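Local coordinates for protein trichosurin (Trichosurus vulpecula, PDB 2RA6) that probably binds and carries small hydrophobic molecules in the milk whey of the brushtail possum, and here holds 4-ethylphenol inside a lipocalin beta-barrel, at residues Val32-Asp37 / Lys121-Asn127; Asp37-Glu42 / Glu155-Asp159; Arg48-Gln52 / Gly63-Thr67; Tyr94-Tyr100 / Phe112-His118. The protein carries 1 engineered substitution. All blocks are in the same frame, centred on the assembly; numbering follows the deposited sequence.

In the fold
All four contacts reach one antiparallel sheet, the lipocalin barrel. Contacts 1, 3 and 4 pair its strands; contact 2 packs a loop on strand 157-159. Contact 1 pairs strand 29-35 with strand 121-130, which also borders strand 109-118 of contact 4; the centres of contacts 1 and 4 lie about 9 Å apart. Contact 2 shares Asp37 with contact 1, about 7 Å away between centres. Contact 3 is the hairpin 49-57/60-69 across the chain's centre from contact 1, about 16 Å between centres. Along the chain, contacts 3 and 4 come in series inside the loop closed by contact 1. Both touch 4-ethylphenol, so the ligand is held from two parts of the wall. Contacts 1 and 4 also touch the second subunit.

Contact 1 of 4, residues Val32-Asp37 / Lys121-Asn127; sequences VLASSD and KVNVVAN. With ZN (zinc ion), chain L.
Residues Val32-Ser35 are an extended strand, antiparallel to strand Lys121-Asn127. The axes run at 168° and approach to 4.6 Å. Leu33 faces Asn127 in a non-hydrogen-bonded pair (CA-CA 4.9 Å), with Leu33 CD2 3.2 Å from Asn127 OD1. Ala34 and Ala126 form the hydrogen-bonded pair: Ala34 N to Ala126 O is 3.0 Å and Ala126 N to Ala34 O is 2.7 Å. Ser35 lies opposite Val125 (CA-CA 4.3 Å). Its t rotamer lets OG accept from Asp37 N at 3.1 Å, an ST turn that ends the strand. Ser36 N donates to Val124 O at 3.0 Å. Ser36, rotamer p, accepts from Val124 N at OG (3.0 Å) and donates from OG to Asn123 OD1 (2.7 Å). Asp37 OD2 binds zinc at 2.0 Å; its OD1 bonds Ser39. One water joins Asp37 OD2 (2.7 Å), Lys121 NZ (2.7 Å) and Asn123 ND2 (2.5 Å). Helix 137-148 packs on the Ala34 and Ala126 face. This is the pairing of first and eighth strands of a lipocalin barrel.

Contact 2 of 4, residues Asp37-Glu42 / Glu155-Asp159; sequences DRSLIE and ENILD. With ZN (zinc ion), chain L.
This contact packs the start of the loop joining the first two strands of the lipocalin barrel on the short last strand. Residues Arg38-Leu40 have helical backbone angles. Leu40 N bonds Asp37 O at 3.0 Å, and Ile41 N bonds Arg38 O at 3.0 Å. Asp37 OD1 accepts from Ser39 OG at 2.7 Å and weakly from Ser39 N at 3.0 Å, while Asp37 OD2 binds zinc at 2.0 Å. Across the gap, Arg38 CA is 5.4 Å from Asn156 CA. A water links them, 2.8 Å from Arg38 NE and 2.9 Å from Asn156 OD1. Residues 155-156 close a 3-10 segment and 157-159 are strand, which pairs with strand 29-35 in the barrel sheet; Asn156 ND2 bonds Ser35 O there. The apolar pair is Ile41 (p, t) against Leu158 (m, t), with Ile41 CG1 3.8 Å from Leu158 CD1. Ile41 CD1 also packs on the backbone, 3.7 Å from Asn156 O. Arg38 NH1 and Glu42 OE1 are 3.3 Å apart, a salt bridge of charges without a directed N-H.

Contact 3 of 4, residues Arg48-Gln52 / Gly63-Thr67; sequences RNFIQ and GFFLT. With ETY (4-ethylphenol), chain P; IPA (isopropyl alcohol), chain R.
Thr67 OG1 donates to Asn49 OD1 at 2.8 Å. Three backbone bonds run beside it: Phe50 N to Leu66 O (2.9 Å), Leu66 N to Phe50 O (2.9 Å) and Gln52 N to Phe64 O (2.8 Å). Phe50 and Leu66 are thus a hydrogen-bonded antiparallel pair, CA-CA 5.1 Å. Ile51 and Phe65 are a non-hydrogen-bonded pair, CA-CA 4.2 Å. The strand axes cross at 138° and approach to 4.4 Å. Gln52 (m, m) folds back so that NE2 donates to Phe50 O at 3.0 Å. Gly63 and Phe65 belong to the 4-ethylphenol pocket. Gly63 N donates to ligand O1 at 3.0 Å, and a CB there would clash with the ring. Phe65 CZ lies 3.8 Å from ligand C8. Asn49 ND2 donates at 2.7 Å to O2 of an isopropanol, probably from the crystallisation liquor. Ile51 CD1 makes a CH-pi contact 3.6 Å from the Phe65 ring centroid. Gln52 CG sits over the Phe64 ring, 4.2 Å from its centroid. This hairpin of the lipocalin barrel wall continues into strand 72-82, where Leu76 meets Phe65 and Tyr77 stacks on Phe64.

Contact 4 of 4, residues Tyr94-Tyr100 / Phe112-His118; sequences YGTNDVY and FIFYNYH. With ETY (4-ethylphenol), chain P.
Val99, Phe112 and Phe114 form the apolar centre. Val99 CG1 lies over the Phe114 ring, 4.2 Å from its centroid in a CH-pi contact, and 3.8 Å from Phe112 CD1. Phe112 CG and Phe114 CZ (both chi1 m) are each 3.5 Å from 4-ethylphenol C7. The strands are antiparallel, axes at 164° and 4.6 Å apart. Hydrogen-bonded pairs are Thr96-Tyr117, Asp98-Tyr115 and Tyr100-Ile113; Asn97-Asn116 and Val99-Phe114 are non-hydrogen-bonded. Tyr115 N to Asp98 O and Tyr100 N to Ile113 O are both 2.8 Å. On the face of Val99 and Phe114, Asn116 ND2 donates to Asn97 OD1 (2.9 Å); it also donates to Tyr94 O (2.8 Å). The Tyr94 and His118 rings stack face to face, centroids 3.6 Å apart. At Gly95 (phi 105°, psi -141°) a CB would press on the preceding carbonyl O and on Tyr117 O. On the opposite face, Tyr117 OH donates to Asp98 OD2 at 2.7 Å. Asp98 OD2 forms a salt bridge with Arg150 of the second subunit, and Tyr115 OH is hydrogen-bonded to Tyr117 OH of the second subunit. The inward face thus turns from apolar at the ligand to polar at the asparagines; the outward face brings tyrosines and a charge to the dimer.

Contact 1 of 4, residues Val32-Asp37 / Lys121-Asn127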
# COMPACT_ATOMS: atom_id res chain seq x y z
N VAL B 32 -5.86 -3.31 17.98
CA VAL B 32 -6.78 -3.71 16.92
C VAL B 32 -6.00 -4.22 15.71
O VAL B 32 -4.95 -3.69 15.36
CB VAL B 32 -7.68 -2.54 16.45
CG1 VAL B 32 -8.77 -3.07 15.50
CG2 VAL B 32 -8.33 -1.87 17.66
N LEU B 33 -6.52 -5.29 15.10
CA LEU B 33 -5.93 -5.88 13.91
C LEU B 33 -7.06 -5.88 12.88
O LEU B 33 -8.23 -6.06 13.24
CB LEU B 33 -5.49 -7.32 14.18
CG LEU B 33 -4.30 -7.56 15.11
CD1 LEU B 33 -4.13 -9.05 15.36
CD2 LEU B 33 -3.04 -6.97 14.50
N ALA B 34 -6.71 -5.67 11.62
CA ALA B 34 -7.72 -5.68 10.56
C ALA B 34 -7.02 -6.16 9.32
O ALA B 34 -5.84 -5.89 9.11
CB ALA B 34 -8.29 -4.28 10.36
N SER B 35 -7.73 -6.91 8.49
CA SER B 35 -7.12 -7.43 7.28
C SER B 35 -8.12 -7.74 6.20
O SER B 35 -9.29 -8.00 6.48
CB SER B 35 -6.33 -8.70 7.59
OG SER B 35 -5.70 -9.22 6.42
N SER B 36 -7.63 -7.71 4.97
CA SER B 36 -8.45 -8.03 3.81
C SER B 36 -8.74 -9.53 3.84
O SER B 36 -9.71 -10.00 3.25
CB SER B 36 -7.71 -7.64 2.53
OG SER B 36 -6.38 -8.13 2.53
N ASP B 37 -7.90 -10.29 4.54
CA ASP B 37 -8.08 -11.73 4.69
C ASP B 37 -8.07 -12.04 6.18
O ASP B 37 -7.01 -12.08 6.81
CB ASP B 37 -6.94 -12.50 4.01
CG ASP B 37 -7.20 -14.00 3.94
OD1 ASP B 37 -7.75 -14.55 4.91
OD2 ASP B 37 -6.85 -14.61 2.91
N LYS B 121 0.07 -12.78 -4.42
CA LYS B 121 -1.19 -12.20 -3.99
C LYS B 121 -0.93 -11.06 -3.01
O LYS B 121 -0.02 -11.14 -2.18
CB LYS B 121 -2.08 -13.24 -3.31
CG LYS B 121 -3.44 -12.69 -2.92
CD LYS B 121 -4.30 -13.74 -2.23
CE LYS B 121 -5.64 -13.14 -1.80
NZ LYS B 121 -6.50 -14.13 -1.09
N VAL B 122 -1.74 -10.01 -3.10
CA VAL B 122 -1.59 -8.87 -2.21
C VAL B 122 -2.67 -8.85 -1.15
O VAL B 122 -3.85 -9.10 -1.43
CB VAL B 122 -1.68 -7.53 -2.98
CG1 VAL B 122 -1.38 -6.38 -2.04
CG2 VAL B 122 -0.74 -7.53 -4.16
N ASN B 123 -2.27 -8.57 0.08
CA ASN B 123 -3.23 -8.45 1.17
C ASN B 123 -2.83 -7.27 2.00
O ASN B 123 -1.68 -6.84 1.99
CB ASN B 123 -3.26 -9.70 2.05
CG ASN B 123 -4.28 -10.71 1.56
OD1 ASN B 123 -5.49 -10.44 1.52
ND2 ASN B 123 -3.80 -11.86 1.18
N VAL B 124 -3.80 -6.70 2.70
CA VAL B 124 -3.51 -5.58 3.55
C VAL B 124 -3.81 -5.99 4.98
O VAL B 124 -4.83 -6.62 5.27
CB VAL B 124 -4.34 -4.33 3.16
CG1 VAL B 124 -5.82 -4.60 3.36
CG2 VAL B 124 -3.90 -3.14 4.00
N VAL B 125 -2.88 -5.66 5.87
CA VAL B 125 -3.05 -5.95 7.28
C VAL B 125 -2.78 -4.63 7.98
O VAL B 125 -1.72 -4.03 7.81
CB VAL B 125 -2.04 -7.01 7.80
CG1 VAL B 125 -2.25 -7.26 9.28
CG2 VAL B 125 -2.22 -8.32 7.03
N ALA B 126 -3.76 -4.16 8.74
CA ALA B 126 -3.63 -2.90 9.45
C ALA B 126 -3.50 -3.20 10.94
O ALA B 126 -4.22 -4.03 11.49
CB ALA B 126 -4.84 -2.02 9.19
N ASN B 127 -2.56 -2.52 11.59
CA ASN B 127 -2.31 -2.72 13.00
C ASN B 127 -2.46 -1.41 13.76
O ASN B 127 -1.94 -0.39 13.32
CB ASN B 127 -0.87 -3.22 13.22
CG ASN B 127 -0.61 -4.58 12.59
OD1 ASN B 127 -0.45 -5.57 13.30
ND2 ASN B 127 -0.55 -4.62 11.27
ZN ZN L . -6.95 -16.59 2.74
O HOH W 1 -4.90 -14.05 1.11

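Contact 2 of 4, residues Asp37-Glu42 / Glu155-Asp159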
# COMPACT_ATOMS: atom_id res chain seq x y z
N ASP B 37 -7.90 -10.29 4.54
CA ASP B 37 -8.08 -11.73 4.69
C ASP B 37 -8.07 -12.04 6.18
O ASP B 37 -7.01 -12.08 6.81
CB ASP B 37 -6.94 -12.50 4.01
CG ASP B 37 -7.20 -14.00 3.94
OD1 ASP B 37 -7.75 -14.55 4.91
OD2 ASP B 37 -6.85 -14.61 2.91
N ARG B 38 -9.25 -12.25 6.75
CA ARG B 38 -9.36 -12.51 8.19
C ARG B 38 -8.54 -13.67 8.71
O ARG B 38 -8.08 -13.64 9.85
CB ARG B 38 -10.83 -12.70 8.59
CG ARG B 38 -11.03 -12.73 10.10
CD ARG B 38 -12.39 -12.18 10.50
NE ARG B 38 -13.50 -13.00 10.04
CZ ARG B 38 -13.94 -14.10 10.66
NH1 ARG B 38 -13.35 -14.51 11.77
NH2 ARG B 38 -14.96 -14.78 10.16
N SER B 39 -8.33 -14.70 7.89
CA SER B 39 -7.55 -15.85 8.34
C SER B 39 -6.14 -15.43 8.73
O SER B 39 -5.50 -16.07 9.56
CB SER B 39 -7.49 -16.93 7.25
OG SER B 39 -6.57 -16.59 6.23
N LEU B 40 -5.65 -14.34 8.14
CA LEU B 40 -4.31 -13.86 8.44
C LEU B 40 -4.15 -13.37 9.87
O LEU B 40 -3.05 -13.41 10.42
CB LEU B 40 -3.92 -12.73 7.49
CG LEU B 40 -3.75 -13.09 6.02
CD1 LEU B 40 -3.44 -11.82 5.23
CD2 LEU B 40 -2.64 -14.11 5.87
N ILE B 41 -5.24 -12.89 10.47
CA ILE B 41 -5.18 -12.37 11.83
C ILE B 41 -5.95 -13.17 12.87
O ILE B 41 -6.02 -12.79 14.03
CB ILE B 41 -5.62 -10.89 11.89
CG1 ILE B 41 -7.00 -10.71 11.24
CG2 ILE B 41 -4.58 -10.02 11.17
CD1 ILE B 41 -7.57 -9.29 11.39
N GLU B 42 -6.54 -14.28 12.44
CA GLU B 42 -7.28 -15.16 13.35
C GLU B 42 -6.27 -16.11 13.97
O GLU B 42 -5.08 -16.06 13.64
CB GLU B 42 -8.33 -15.97 12.59
CG GLU B 42 -9.49 -15.17 12.02
CD GLU B 42 -10.50 -16.04 11.30
OE1 GLU B 42 -11.09 -16.93 11.94
OE2 GLU B 42 -10.71 -15.84 10.08
N GLU B 155 -16.57 -7.47 10.18
CA GLU B 155 -16.12 -8.77 10.67
C GLU B 155 -14.63 -9.00 10.47
O GLU B 155 -14.04 -9.88 11.11
CB GLU B 155 -16.90 -9.89 9.98
CG GLU B 155 -18.39 -9.85 10.26
CD GLU B 155 -19.17 -10.77 9.34
OE1 GLU B 155 -19.15 -10.54 8.11
OE2 GLU B 155 -19.81 -11.72 9.85
N ASN B 156 -14.01 -8.22 9.58
CA ASN B 156 -12.58 -8.36 9.31
C ASN B 156 -11.72 -7.53 10.24
O ASN B 156 -10.51 -7.42 10.05
CB ASN B 156 -12.29 -7.98 7.86
CG ASN B 156 -12.59 -9.11 6.90
OD1 ASN B 156 -13.59 -9.81 7.04
ND2 ASN B 156 -11.72 -9.30 5.91
N ILE B 157 -12.36 -6.95 11.25
CA ILE B 157 -11.66 -6.15 12.25
C ILE B 157 -11.71 -6.92 13.56
O ILE B 157 -12.78 -7.39 13.97
CB ILE B 157 -12.37 -4.79 12.46
CG1 ILE B 157 -12.30 -3.96 11.18
CG2 ILE B 157 -11.72 -4.05 13.62
CD1 ILE B 157 -13.18 -2.73 11.19
N LEU B 158 -10.57 -7.08 14.20
CA LEU B 158 -10.50 -7.78 15.47
C LEU B 158 -9.93 -6.87 16.54
O LEU B 158 -8.75 -6.54 16.52
CB LEU B 158 -9.62 -9.03 15.35
CG LEU B 158 -10.09 -10.09 14.35
CD1 LEU B 158 -9.11 -11.25 14.34
CD2 LEU B 158 -11.48 -10.57 14.75
N ASP B 159 -10.78 -6.46 17.48
CA ASP B 159 -10.35 -5.61 18.58
C ASP B 159 -9.88 -6.61 19.63
O ASP B 159 -10.70 -7.28 20.25
CB ASP B 159 -11.54 -4.82 19.13
CG ASP B 159 -11.16 -3.89 20.26
OD1 ASP B 159 -10.16 -4.18 20.96
OD2 ASP B 159 -11.86 -2.88 20.47
ZN ZN L . -6.95 -16.59 2.74
O HOH W 2 -14.56 -12.55 7.45

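Contact 3 of 4, residues Arg48-Gln52 / Gly63-Thr67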
# COMPACT_ATOMS: atom_id res chain seq x y z
N ARG B 48 -1.15 -12.70 13.27
CA ARG B 48 -1.73 -12.56 14.59
C ARG B 48 -0.56 -12.55 15.56
O ARG B 48 -0.27 -13.53 16.24
CB ARG B 48 -2.69 -13.70 14.94
CG ARG B 48 -3.49 -13.43 16.21
CD ARG B 48 -4.49 -14.54 16.52
NE ARG B 48 -5.21 -14.28 17.76
CZ ARG B 48 -6.25 -13.48 17.88
NH1 ARG B 48 -6.73 -12.83 16.82
NH2 ARG B 48 -6.83 -13.30 19.06
N ASN B 49 0.14 -11.41 15.58
CA ASN B 49 1.29 -11.23 16.44
C ASN B 49 1.00 -10.02 17.31
O ASN B 49 0.37 -9.06 16.87
CB ASN B 49 2.55 -11.00 15.61
CG ASN B 49 2.78 -12.11 14.60
OD1 ASN B 49 2.82 -13.29 14.95
ND2 ASN B 49 2.93 -11.73 13.33
N PHE B 50 1.46 -10.09 18.55
CA PHE B 50 1.21 -9.03 19.52
C PHE B 50 2.49 -8.29 19.84
O PHE B 50 3.41 -8.85 20.44
CB PHE B 50 0.63 -9.66 20.78
CG PHE B 50 -0.46 -10.65 20.49
CD1 PHE B 50 -1.71 -10.21 20.05
CD2 PHE B 50 -0.24 -12.01 20.62
CE1 PHE B 50 -2.72 -11.12 19.75
CE2 PHE B 50 -1.24 -12.94 20.32
CZ PHE B 50 -2.48 -12.49 19.88
N ILE B 51 2.56 -7.03 19.42
CA ILE B 51 3.75 -6.23 19.65
C ILE B 51 4.02 -6.03 21.14
O ILE B 51 3.09 -5.93 21.94
CB ILE B 51 3.63 -4.85 18.95
CG1 ILE B 51 4.96 -4.10 19.00
CG2 ILE B 51 2.55 -4.01 19.61
CD1 ILE B 51 6.06 -4.72 18.16
N GLN B 52 5.30 -6.01 21.50
CA GLN B 52 5.71 -5.80 22.88
C GLN B 52 6.56 -4.53 22.93
O GLN B 52 6.43 -3.71 23.85
CB GLN B 52 6.54 -6.99 23.39
CG GLN B 52 5.84 -8.35 23.28
CD GLN B 52 4.56 -8.45 24.09
OE1 GLN B 52 4.56 -8.27 25.31
NE2 GLN B 52 3.45 -8.73 23.41
N GLY B 63 11.31 -4.76 15.85
CA GLY B 63 10.14 -5.10 16.63
C GLY B 63 10.22 -6.44 17.33
O GLY B 63 10.77 -7.41 16.80
N PHE B 64 9.69 -6.48 18.54
CA PHE B 64 9.64 -7.70 19.33
C PHE B 64 8.16 -7.97 19.56
O PHE B 64 7.45 -7.16 20.15
CB PHE B 64 10.39 -7.50 20.66
CG PHE B 64 10.08 -8.55 21.70
CD1 PHE B 64 10.07 -9.90 21.38
CD2 PHE B 64 9.79 -8.17 23.01
CE1 PHE B 64 9.78 -10.87 22.34
CE2 PHE B 64 9.49 -9.13 23.98
CZ PHE B 64 9.49 -10.48 23.65
N PHE B 65 7.70 -9.11 19.04
CA PHE B 65 6.31 -9.54 19.14
C PHE B 65 6.21 -10.90 19.83
O PHE B 65 7.22 -11.59 20.01
CB PHE B 65 5.68 -9.75 17.74
CG PHE B 65 5.75 -8.55 16.83
CD1 PHE B 65 6.93 -8.21 16.17
CD2 PHE B 65 4.60 -7.80 16.57
CE1 PHE B 65 6.97 -7.15 15.27
CE2 PHE B 65 4.63 -6.74 15.67
CZ PHE B 65 5.81 -6.42 15.02
N LEU B 66 4.99 -11.27 20.19
CA LEU B 66 4.71 -12.57 20.77
C LEU B 66 3.69 -13.19 19.83
O LEU B 66 2.85 -12.49 19.28
CB LEU B 66 4.12 -12.46 22.17
CG LEU B 66 5.10 -12.02 23.26
CD1 LEU B 66 4.36 -11.90 24.58
CD2 LEU B 66 6.23 -13.02 23.37
N THR B 67 3.79 -14.50 19.63
CA THR B 67 2.87 -15.22 18.77
C THR B 67 2.44 -16.45 19.55
O THR B 67 3.24 -17.01 20.29
CB THR B 67 3.54 -15.71 17.47
OG1 THR B 67 4.30 -14.65 16.88
CG2 THR B 67 2.48 -16.20 16.49
C8 ETY P . 4.24 -3.49 13.27
C7 ETY P . 5.32 -2.68 12.54
CG ETY P . 6.70 -3.27 12.66
C3 ETY P . 7.09 -4.38 11.86
C2 ETY P . 8.38 -4.93 11.97
C5 ETY P . 7.64 -2.72 13.57
C6 ETY P . 8.94 -3.27 13.69
C1 ETY P . 9.30 -4.38 12.88
O1 ETY P . 10.56 -4.91 12.98
C1 IPA R . 4.43 -9.37 11.46
C2 IPA R . 3.25 -8.54 11.85
C3 IPA R . 4.12 -7.39 12.21
O2 IPA R . 2.48 -9.08 12.95

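Contact 4 of 4, residues Tyr94-Tyr100 / Phe112-His118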
# COMPACT_ATOMS: atom_id res chain seq x y z
N TYR B 94 6.48 -13.67 5.79
CA TYR B 94 5.35 -14.25 5.06
C TYR B 94 5.36 -13.65 3.66
O TYR B 94 4.32 -13.24 3.13
CB TYR B 94 4.04 -13.93 5.76
CG TYR B 94 2.89 -14.81 5.33
CD1 TYR B 94 2.88 -16.17 5.65
CD2 TYR B 94 1.80 -14.29 4.63
CE1 TYR B 94 1.82 -16.99 5.29
CE2 TYR B 94 0.73 -15.11 4.26
CZ TYR B 94 0.75 -16.45 4.60
OH TYR B 94 -0.32 -17.26 4.26
N GLY B 95 6.55 -13.62 3.06
CA GLY B 95 6.72 -13.04 1.75
C GLY B 95 7.40 -11.70 1.95
O GLY B 95 8.29 -11.57 2.80
N THR B 96 7.00 -10.69 1.18
CA THR B 96 7.58 -9.36 1.33
C THR B 96 6.48 -8.39 1.72
O THR B 96 5.30 -8.64 1.44
CB THR B 96 8.26 -8.88 0.02
OG1 THR B 96 7.28 -8.76 -1.02
CG2 THR B 96 9.34 -9.86 -0.42
N ASN B 97 6.84 -7.30 2.38
CA ASN B 97 5.85 -6.32 2.82
C ASN B 97 6.31 -4.88 2.67
O ASN B 97 7.47 -4.56 2.93
CB ASN B 97 5.54 -6.50 4.31
CG ASN B 97 5.12 -7.90 4.66
OD1 ASN B 97 3.93 -8.23 4.65
ND2 ASN B 97 6.09 -8.74 5.00
N ASP B 98 5.39 -4.03 2.23
CA ASP B 98 5.68 -2.61 2.18
C ASP B 98 4.90 -2.16 3.41
O ASP B 98 3.70 -2.41 3.53
CB ASP B 98 5.12 -1.95 0.91
CG ASP B 98 6.08 -2.07 -0.25
OD1 ASP B 98 7.28 -1.73 -0.07
OD2 ASP B 98 5.65 -2.48 -1.34
N VAL B 99 5.60 -1.53 4.35
CA VAL B 99 5.01 -1.10 5.60
C VAL B 99 4.94 0.41 5.71
O VAL B 99 5.94 1.09 5.49
CB VAL B 99 5.84 -1.63 6.79
CG1 VAL B 99 5.19 -1.23 8.11
CG2 VAL B 99 6.00 -3.14 6.70
N TYR B 100 3.76 0.93 6.04
CA TYR B 100 3.60 2.37 6.18
C TYR B 100 3.17 2.73 7.60
O TYR B 100 2.25 2.13 8.15
CB TYR B 100 2.58 2.92 5.18
CG TYR B 100 3.01 2.85 3.73
CD1 TYR B 100 2.83 1.69 2.99
CD2 TYR B 100 3.61 3.94 3.11
CE1 TYR B 100 3.23 1.62 1.65
CE2 TYR B 100 4.01 3.89 1.79
CZ TYR B 100 3.82 2.72 1.06
OH TYR B 100 4.22 2.67 -0.25
N PHE B 112 0.14 0.97 11.74
CA PHE B 112 1.04 0.39 10.76
C PHE B 112 0.21 -0.36 9.73
O PHE B 112 -0.56 -1.25 10.09
CB PHE B 112 2.03 -0.57 11.41
CG PHE B 112 3.18 0.11 12.10
CD1 PHE B 112 4.27 0.57 11.37
CD2 PHE B 112 3.17 0.29 13.47
CE1 PHE B 112 5.34 1.20 12.00
CE2 PHE B 112 4.23 0.92 14.11
CZ PHE B 112 5.32 1.37 13.38
N ILE B 113 0.37 0.01 8.47
CA ILE B 113 -0.34 -0.66 7.39
C ILE B 113 0.68 -1.52 6.65
O ILE B 113 1.71 -1.02 6.19
CB ILE B 113 -0.96 0.34 6.40
CG1 ILE B 113 -1.91 1.29 7.13
CG2 ILE B 113 -1.70 -0.43 5.30
CD1 ILE B 113 -3.05 0.60 7.84
N PHE B 114 0.37 -2.80 6.56
CA PHE B 114 1.23 -3.76 5.86
C PHE B 114 0.61 -4.15 4.54
O PHE B 114 -0.54 -4.57 4.49
CB PHE B 114 1.38 -5.05 6.67
CG PHE B 114 2.32 -4.94 7.82
CD1 PHE B 114 3.56 -5.55 7.76
CD2 PHE B 114 1.97 -4.23 8.96
CE1 PHE B 114 4.45 -5.45 8.82
CE2 PHE B 114 2.85 -4.13 10.03
CZ PHE B 114 4.09 -4.74 9.96
N TYR B 115 1.37 -3.99 3.47
CA TYR B 115 0.92 -4.44 2.16
C TYR B 115 1.78 -5.67 1.97
O TYR B 115 2.98 -5.58 1.69
CB TYR B 115 1.19 -3.38 1.10
CG TYR B 115 0.25 -2.21 1.21
CD1 TYR B 115 -1.12 -2.37 0.94
CD2 TYR B 115 0.69 -0.96 1.63
CE1 TYR B 115 -2.01 -1.31 1.09
CE2 TYR B 115 -0.19 0.11 1.78
CZ TYR B 115 -1.54 -0.08 1.51
OH TYR B 115 -2.43 0.96 1.67
N ASN B 116 1.17 -6.83 2.18
CA ASN B 116 1.84 -8.11 2.09
C ASN B 116 1.72 -8.76 0.72
O ASN B 116 0.64 -8.82 0.14
CB ASN B 116 1.28 -9.05 3.17
CG ASN B 116 1.78 -10.48 3.03
OD1 ASN B 116 1.06 -11.36 2.56
ND2 ASN B 116 3.03 -10.72 3.43
N TYR B 117 2.86 -9.22 0.20
CA TYR B 117 2.91 -9.89 -1.10
C TYR B 117 3.30 -11.32 -0.80
O TYR B 117 4.44 -11.60 -0.41
CB TYR B 117 3.96 -9.21 -1.98
CG TYR B 117 3.81 -7.71 -2.03
CD1 TYR B 117 2.69 -7.12 -2.62
CD2 TYR B 117 4.78 -6.87 -1.48
CE1 TYR B 117 2.54 -5.73 -2.64
CE2 TYR B 117 4.64 -5.48 -1.50
CZ TYR B 117 3.51 -4.93 -2.09
OH TYR B 117 3.35 -3.56 -2.12
N HIS B 118 2.35 -12.23 -0.96
CA HIS B 118 2.56 -13.65 -0.68
C HIS B 118 2.10 -14.48 -1.88
O HIS B 118 0.93 -14.44 -2.25
CB HIS B 118 1.76 -14.07 0.55
CG HIS B 118 2.09 -15.44 1.05
ND1 HIS B 118 3.25 -15.71 1.73
CD2 HIS B 118 1.43 -16.61 0.94
CE1 HIS B 118 3.30 -17.00 2.03
NE2 HIS B 118 2.20 -17.57 1.55
C8 ETY P . 4.24 -3.49 13.27
C7 ETY P . 5.32 -2.68 12.54
CG ETY P . 6.70 -3.27 12.66
C3 ETY P . 7.09 -4.38 11.86
C2 ETY P . 8.38 -4.93 11.97
C5 ETY P . 7.64 -2.72 13.57
C6 ETY P . 8.94 -3.27 13.69
C1 ETY P . 9.30 -4.38 12.88
O1 ETY P . 10.56 -4.91 12.98